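Side-chain contacts in CocE/NonD family hydrolase (Staphylococcus aureus subsp. aureus COL, PDB 3III), which probably hydrolyses ester or amide bonds as an alpha/beta hydrolase of the CocE/NonD family, related to X-Pro dipeptidyl-peptidases: residues P61-D64 and G65-V69; F216-Q219 and G220-R224; Q252-L255 and S256-K259. All blocks are in the same frame, centred on the assembly; numbering follows the deposited sequence.

The three contacts are local and follow one another along the chain, all within the alpha/beta-hydrolase part related to X-Pro dipeptidyl-peptidases. Contact 1 spans the loop after strand 53-60 and the start of strand 67-74 of the central mixed sheet, its centre about 33 Å from the centre of the chain. Contact 2 is on helix 213-224, where Phe-216 touches a bound palmitic acid. Contact 3 is the loop that leads from helix 246-249 into strand 262-267. Centres of contacts 1 and 2 are about 36 Å apart, those of contacts 2 and 3 about 27 Å. None touches another. Contacts 2 and 3 thus share the connection between strands 186-192 and 262-267, while contact 1 sits in an earlier one.

Contact 1: residues P61-D64 and G65-V69; sequences PNKD and GKFPV
Pro-61 covers one face of the Phe-67 ring in a CH-pi contact. Pro-61 lies in the loop that joins strands 53-60 and 67-74 of the alpha/beta-hydrolase sheet, and Phe-67 begins the second strand. Pro-61 CG lies over the middle of the ring, 3.9 Å from the Phe-67 centroid and 9° off its normal. Lys-63 adds its aliphatic chain from an oblique direction, with CG 4.0 Å from Phe-67 CZ. The lysine chain runs at about a right angle to the phenylalanine side chain. Its CG sits between the backbone N and the carbonyl carbon (chi1 52°), and beyond CG the chain is extended. This carries CE past the ring as well, 4.0 Å from Phe-67 CZ. The ammonium group then forms a salt bridge with Asp-117. Val-119 of strand 119-124 touches both Pro-61 and Phe-67, tying the pair to the sheet. Phe-67 makes backbone hydrogen bonds with Trp-158 and Asn-160. Within the loop, Asn-62 is the centre of an inverse gamma turn. A water bridges Lys-63 O and Gly-65 O. Its oxygen is 2.8 Å from Gly-65 O and lies at the edge of the Phe-67 ring, in the ring plane.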
# COMPACT_ATOMS: atom_id res chain seq x y z
N PRO A 61 13.67 22.84 -16.49
CA PRO A 61 14.93 23.51 -16.63
C PRO A 61 14.78 24.87 -17.30
O PRO A 61 13.93 25.08 -18.17
CB PRO A 61 15.74 22.54 -17.47
CG PRO A 61 15.10 21.25 -17.29
CD PRO A 61 13.67 21.55 -17.18
N ASN A 62 15.54 25.84 -16.79
CA ASN A 62 15.59 27.15 -17.38
C ASN A 62 16.48 27.15 -18.61
O ASN A 62 17.56 27.75 -18.62
CB ASN A 62 16.10 28.17 -16.32
CG ASN A 62 16.09 29.56 -16.82
OD1 ASN A 62 15.32 29.88 -17.73
ND2 ASN A 62 16.96 30.41 -16.25
N LYS A 63 16.01 26.47 -19.65
CA LYS A 63 16.64 26.45 -20.93
C LYS A 63 15.64 25.92 -21.93
O LYS A 63 14.66 25.25 -21.57
CB LYS A 63 17.93 25.59 -20.90
CG LYS A 63 17.76 24.21 -20.34
CD LYS A 63 19.05 23.38 -20.39
CE LYS A 63 19.04 22.29 -19.37
NZ LYS A 63 20.00 21.26 -19.63
N ASP A 64 15.86 26.28 -23.18
CA ASP A 64 15.14 25.69 -24.32
C ASP A 64 15.44 24.19 -24.36
O ASP A 64 16.50 23.73 -23.88
CB ASP A 64 15.63 26.26 -25.64
CG ASP A 64 15.29 27.70 -25.83
OD1 ASP A 64 14.38 28.21 -25.16
OD2 ASP A 64 15.92 28.31 -26.70
N GLY A 65 14.51 23.44 -24.93
CA GLY A 65 14.72 22.04 -25.17
C GLY A 65 13.54 21.23 -24.78
O GLY A 65 12.58 21.75 -24.23
N LYS A 66 13.63 19.94 -25.09
CA LYS A 66 12.59 18.96 -24.82
C LYS A 66 13.08 17.93 -23.83
O LYS A 66 14.16 17.37 -24.03
CB LYS A 66 12.17 18.27 -26.12
CG LYS A 66 11.36 19.17 -27.02
CD LYS A 66 10.91 18.42 -28.23
CE LYS A 66 9.87 19.22 -29.01
NZ LYS A 66 8.60 19.15 -28.27
N PHE A 67 12.28 17.64 -22.80
CA PHE A 67 12.72 16.82 -21.69
C PHE A 67 11.75 15.72 -21.39
O PHE A 67 10.54 15.85 -21.64
CB PHE A 67 12.90 17.71 -20.44
CG PHE A 67 13.87 18.83 -20.66
CD1 PHE A 67 15.25 18.63 -20.53
CD2 PHE A 67 13.43 20.08 -21.06
CE1 PHE A 67 16.16 19.63 -20.76
CE2 PHE A 67 14.31 21.12 -21.29
CZ PHE A 67 15.70 20.90 -21.18
N PRO A 68 12.24 14.61 -20.82
CA PRO A 68 11.26 13.66 -20.28
C PRO A 68 10.49 14.27 -19.12
O PRO A 68 11.01 15.13 -18.38
CB PRO A 68 12.17 12.47 -19.79
CG PRO A 68 13.45 13.15 -19.44
CD PRO A 68 13.63 14.23 -20.48
N VAL A 69 9.26 13.80 -18.94
CA VAL A 69 8.36 14.37 -17.97
C VAL A 69 7.98 13.36 -16.86
O VAL A 69 7.56 12.24 -17.16
CB VAL A 69 7.08 14.83 -18.60
CG1 VAL A 69 6.14 15.38 -17.48
CG2 VAL A 69 7.37 15.83 -19.74
O HOH W 1 12.38 23.96 -22.46

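Contact 2: residues F216-Q219 and G220-R224; sequences FWTQ and GIFAR
Ile-221 packs against Trp-217 one turn away on helix 213-224, an i to i+4 pair within the alpha/beta-hydrolase part of the chain. The isoleucine can be followed outward from its backbone. CB lies 3.5 Å from Thr-218 O. CG1 is placed beside the backbone N, opposite the carbonyl carbon (chi1 -63°), and it passes 3.5 Å from Trp-217 O. CD1 ends the extended branch over one face of the indole. It is 3.7 Å from Trp-217 CZ2 and equally close to CE2, so it sits toward the rim of the six-membered ring. The CH-pi contact is offset, 29° off the ring normal. The two side chains run alongside each other and point the same way. Outside the pair, the indole NE1 donates a hydrogen bond to Tyr-76 OH, Trp-138 stacks on the indole, and Leu-135 touches Ile-221. The bond and the stack probably help to hold the ring's rotation. Phe-216, one residue earlier, touches a bound palmitic acid.

Thr-218 and Phe-222 form a second i to i+4 pair. Thr-218 CG2 is 4.1 Å from Phe-222 CD2, while Thr-218 OG1 bonds back to Tyr-214 O. Thr-218 O accepts the helical bond from Phe-222 N and a weak one from Ile-221 N. The same oxygen sits at the edge of the Phe-222 ring, in its plane, with Phe-222 CD2 3.6 Å from Thr-218 O.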
# COMPACT_ATOMS: atom_id res chain seq x y z
N PHE A 216 -10.82 8.54 8.77
CA PHE A 216 -9.90 9.67 8.97
C PHE A 216 -9.45 10.28 7.62
O PHE A 216 -9.46 11.53 7.40
CB PHE A 216 -8.70 9.12 9.71
CG PHE A 216 -7.49 10.04 9.73
CD1 PHE A 216 -7.46 11.14 10.57
CD2 PHE A 216 -6.36 9.75 8.96
CE1 PHE A 216 -6.33 11.96 10.61
CE2 PHE A 216 -5.24 10.54 9.03
CZ PHE A 216 -5.25 11.65 9.85
N TRP A 217 -9.16 9.39 6.69
CA TRP A 217 -8.69 9.75 5.36
C TRP A 217 -9.82 10.45 4.62
O TRP A 217 -9.63 11.52 4.01
CB TRP A 217 -8.27 8.46 4.65
CG TRP A 217 -8.01 8.61 3.23
CD1 TRP A 217 -6.94 9.19 2.66
CD2 TRP A 217 -8.85 8.17 2.15
NE1 TRP A 217 -7.06 9.17 1.29
CE2 TRP A 217 -8.22 8.54 0.95
CE3 TRP A 217 -10.08 7.51 2.08
CZ2 TRP A 217 -8.76 8.25 -0.30
CZ3 TRP A 217 -10.60 7.21 0.82
CH2 TRP A 217 -9.97 7.59 -0.34
N THR A 218 -11.00 9.83 4.64
CA THR A 218 -12.13 10.42 3.95
C THR A 218 -12.43 11.82 4.49
O THR A 218 -12.61 12.76 3.72
CB THR A 218 -13.41 9.58 4.06
OG1 THR A 218 -13.17 8.29 3.50
CG2 THR A 218 -14.52 10.29 3.27
N GLN A 219 -12.51 11.94 5.81
CA GLN A 219 -12.78 13.20 6.47
C GLN A 219 -11.75 14.27 6.15
O GLN A 219 -12.09 15.45 5.98
CB GLN A 219 -12.91 13.00 7.99
CG GLN A 219 -14.21 12.35 8.24
CD GLN A 219 -14.37 11.80 9.62
OE1 GLN A 219 -13.39 11.57 10.36
NE2 GLN A 219 -15.60 11.55 9.98
N GLY A 220 -10.50 13.84 6.08
CA GLY A 220 -9.40 14.68 5.68
C GLY A 220 -9.56 15.35 4.31
O GLY A 220 -9.21 16.52 4.14
N ILE A 221 -10.08 14.59 3.34
CA ILE A 221 -10.34 15.12 2.00
C ILE A 221 -11.44 16.18 2.09
O ILE A 221 -11.27 17.31 1.63
CB ILE A 221 -10.70 13.98 0.99
CG1 ILE A 221 -9.49 13.04 0.84
CG2 ILE A 221 -11.20 14.60 -0.31
CD1 ILE A 221 -9.67 11.81 -0.12
N PHE A 222 -12.55 15.84 2.76
CA PHE A 222 -13.61 16.79 3.00
C PHE A 222 -13.11 18.08 3.68
O PHE A 222 -13.49 19.17 3.27
CB PHE A 222 -14.73 16.13 3.84
CG PHE A 222 -15.82 15.48 3.02
CD1 PHE A 222 -16.93 16.27 2.56
CD2 PHE A 222 -15.75 14.13 2.69
CE1 PHE A 222 -18.00 15.68 1.82
CE2 PHE A 222 -16.78 13.51 1.96
CZ PHE A 222 -17.91 14.30 1.49
N ALA A 223 -12.25 17.94 4.69
CA ALA A 223 -11.69 19.09 5.43
C ALA A 223 -10.73 19.95 4.59
O ALA A 223 -10.58 21.17 4.80
CB ALA A 223 -11.02 18.60 6.74
N ARG A 224 -10.10 19.33 3.59
CA ARG A 224 -9.14 20.02 2.78
C ARG A 224 -9.82 21.02 1.82
O ARG A 224 -9.22 22.04 1.52
CB ARG A 224 -8.28 19.03 1.98
CG ARG A 224 -7.16 19.60 1.17
CD ARG A 224 -5.99 20.08 2.02
NE ARG A 224 -5.02 20.87 1.23
CZ ARG A 224 -5.20 22.14 0.85
NH1 ARG A 224 -6.32 22.82 1.12
NH2 ARG A 224 -4.24 22.74 0.15

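Contact 3: residues Q252-L255 and S256-K259; sequences QVPL and SQIK
Gln-257 N bonds to Pro-254 O and Ile-258 N to Leu-255 O, and both donors stand well above the carbonyl planes. This is a short 3-10 turn in the loop that leads into strand 262-267 of the alpha/beta-hydrolase sheet. Gln-257 N reaches Pro-254 O at 3.1 Å, 39° out of the carbonyl plane. Ile-258 N reaches Leu-255 O at 3.0 Å, and here the donor is 53° out of plane. Neither donor lies on a lone pair, although both N-H groups point fairly straight at the oxygen. Pro-254 is also the centre of an inverse gamma turn just before the 3-10 segment.

The side chains follow the same three-residue spacing. Gln-257 lays its extended chain against the proline ring: its CD is 3.7 Å from Pro-254 CG. The two cross obliquely. On another side of the turn, Leu-255 and Ile-258 lie side by side and point the same way, into buried surroundings. Trp-176 of helix 170-179 touches both, and Ala-179 adds to the cover of Ile-258. Glu-280 and Gln-284 of helix 275-284 meet Leu-255. Gln-257 O bonds to Asn-182 ND2. Ile-258 CG1 lies beside its backbone N (chi1 -64°) and the chain is extended beyond it, so Ile-258 CD1 comes 4.0 Å from Leu-255 CD2.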
# COMPACT_ATOMS: atom_id res chain seq x y z
N GLN A 252 -12.22 -1.28 -8.06
CA GLN A 252 -11.20 -2.27 -8.23
C GLN A 252 -10.58 -2.06 -9.61
O GLN A 252 -11.23 -2.24 -10.64
CB GLN A 252 -11.75 -3.69 -8.12
CG GLN A 252 -10.74 -4.81 -8.38
CD GLN A 252 -11.38 -6.16 -8.47
OE1 GLN A 252 -11.92 -6.48 -9.51
NE2 GLN A 252 -11.35 -6.97 -7.38
N VAL A 253 -9.32 -1.66 -9.64
CA VAL A 253 -8.67 -1.41 -10.92
C VAL A 253 -8.60 -2.72 -11.74
O VAL A 253 -8.16 -3.75 -11.19
CB VAL A 253 -7.20 -0.87 -10.72
CG1 VAL A 253 -6.48 -0.70 -12.11
CG2 VAL A 253 -7.20 0.45 -9.90
N PRO A 254 -8.92 -2.67 -13.06
CA PRO A 254 -8.72 -3.84 -13.97
C PRO A 254 -7.24 -3.92 -14.36
O PRO A 254 -6.84 -3.52 -15.46
CB PRO A 254 -9.61 -3.54 -15.17
CG PRO A 254 -9.67 -2.04 -15.24
CD PRO A 254 -9.52 -1.53 -13.77
N LEU A 255 -6.46 -4.50 -13.46
CA LEU A 255 -5.00 -4.47 -13.51
C LEU A 255 -4.39 -5.16 -14.74
O LEU A 255 -3.34 -4.75 -15.20
CB LEU A 255 -4.44 -5.12 -12.25
CG LEU A 255 -4.66 -4.32 -10.95
CD1 LEU A 255 -4.30 -5.20 -9.77
CD2 LEU A 255 -3.82 -3.06 -10.92
N SER A 256 -5.06 -6.20 -15.27
CA SER A 256 -4.56 -6.91 -16.42
C SER A 256 -4.59 -6.10 -17.72
O SER A 256 -4.05 -6.52 -18.75
CB SER A 256 -5.33 -8.23 -16.58
OG SER A 256 -6.66 -7.98 -16.94
N GLN A 257 -5.29 -4.99 -17.72
CA GLN A 257 -5.21 -4.02 -18.80
C GLN A 257 -3.91 -3.24 -18.83
O GLN A 257 -3.59 -2.57 -19.84
CB GLN A 257 -6.36 -3.03 -18.66
CG GLN A 257 -7.76 -3.72 -18.85
CD GLN A 257 -8.93 -2.77 -18.77
OE1 GLN A 257 -8.78 -1.55 -18.74
NE2 GLN A 257 -10.12 -3.32 -18.77
N ILE A 258 -3.17 -3.24 -17.73
CA ILE A 258 -1.92 -2.43 -17.69
C ILE A 258 -0.83 -3.09 -18.52
O ILE A 258 -0.47 -4.29 -18.30
CB ILE A 258 -1.44 -2.22 -16.26
CG1 ILE A 258 -2.47 -1.40 -15.50
CG2 ILE A 258 -0.07 -1.58 -16.22
CD1 ILE A 258 -2.11 -1.25 -14.01
N LYS A 259 -0.30 -2.33 -19.47
CA LYS A 259 0.84 -2.77 -20.29
C LYS A 259 2.15 -1.99 -20.12
O LYS A 259 3.21 -2.37 -20.68
CB LYS A 259 0.43 -2.73 -21.76
CG LYS A 259 -0.76 -3.62 -22.06
CD LYS A 259 -1.29 -3.32 -23.48
CE LYS A 259 -2.13 -4.49 -24.02
NZ LYS A 259 -3.02 -4.04 -25.17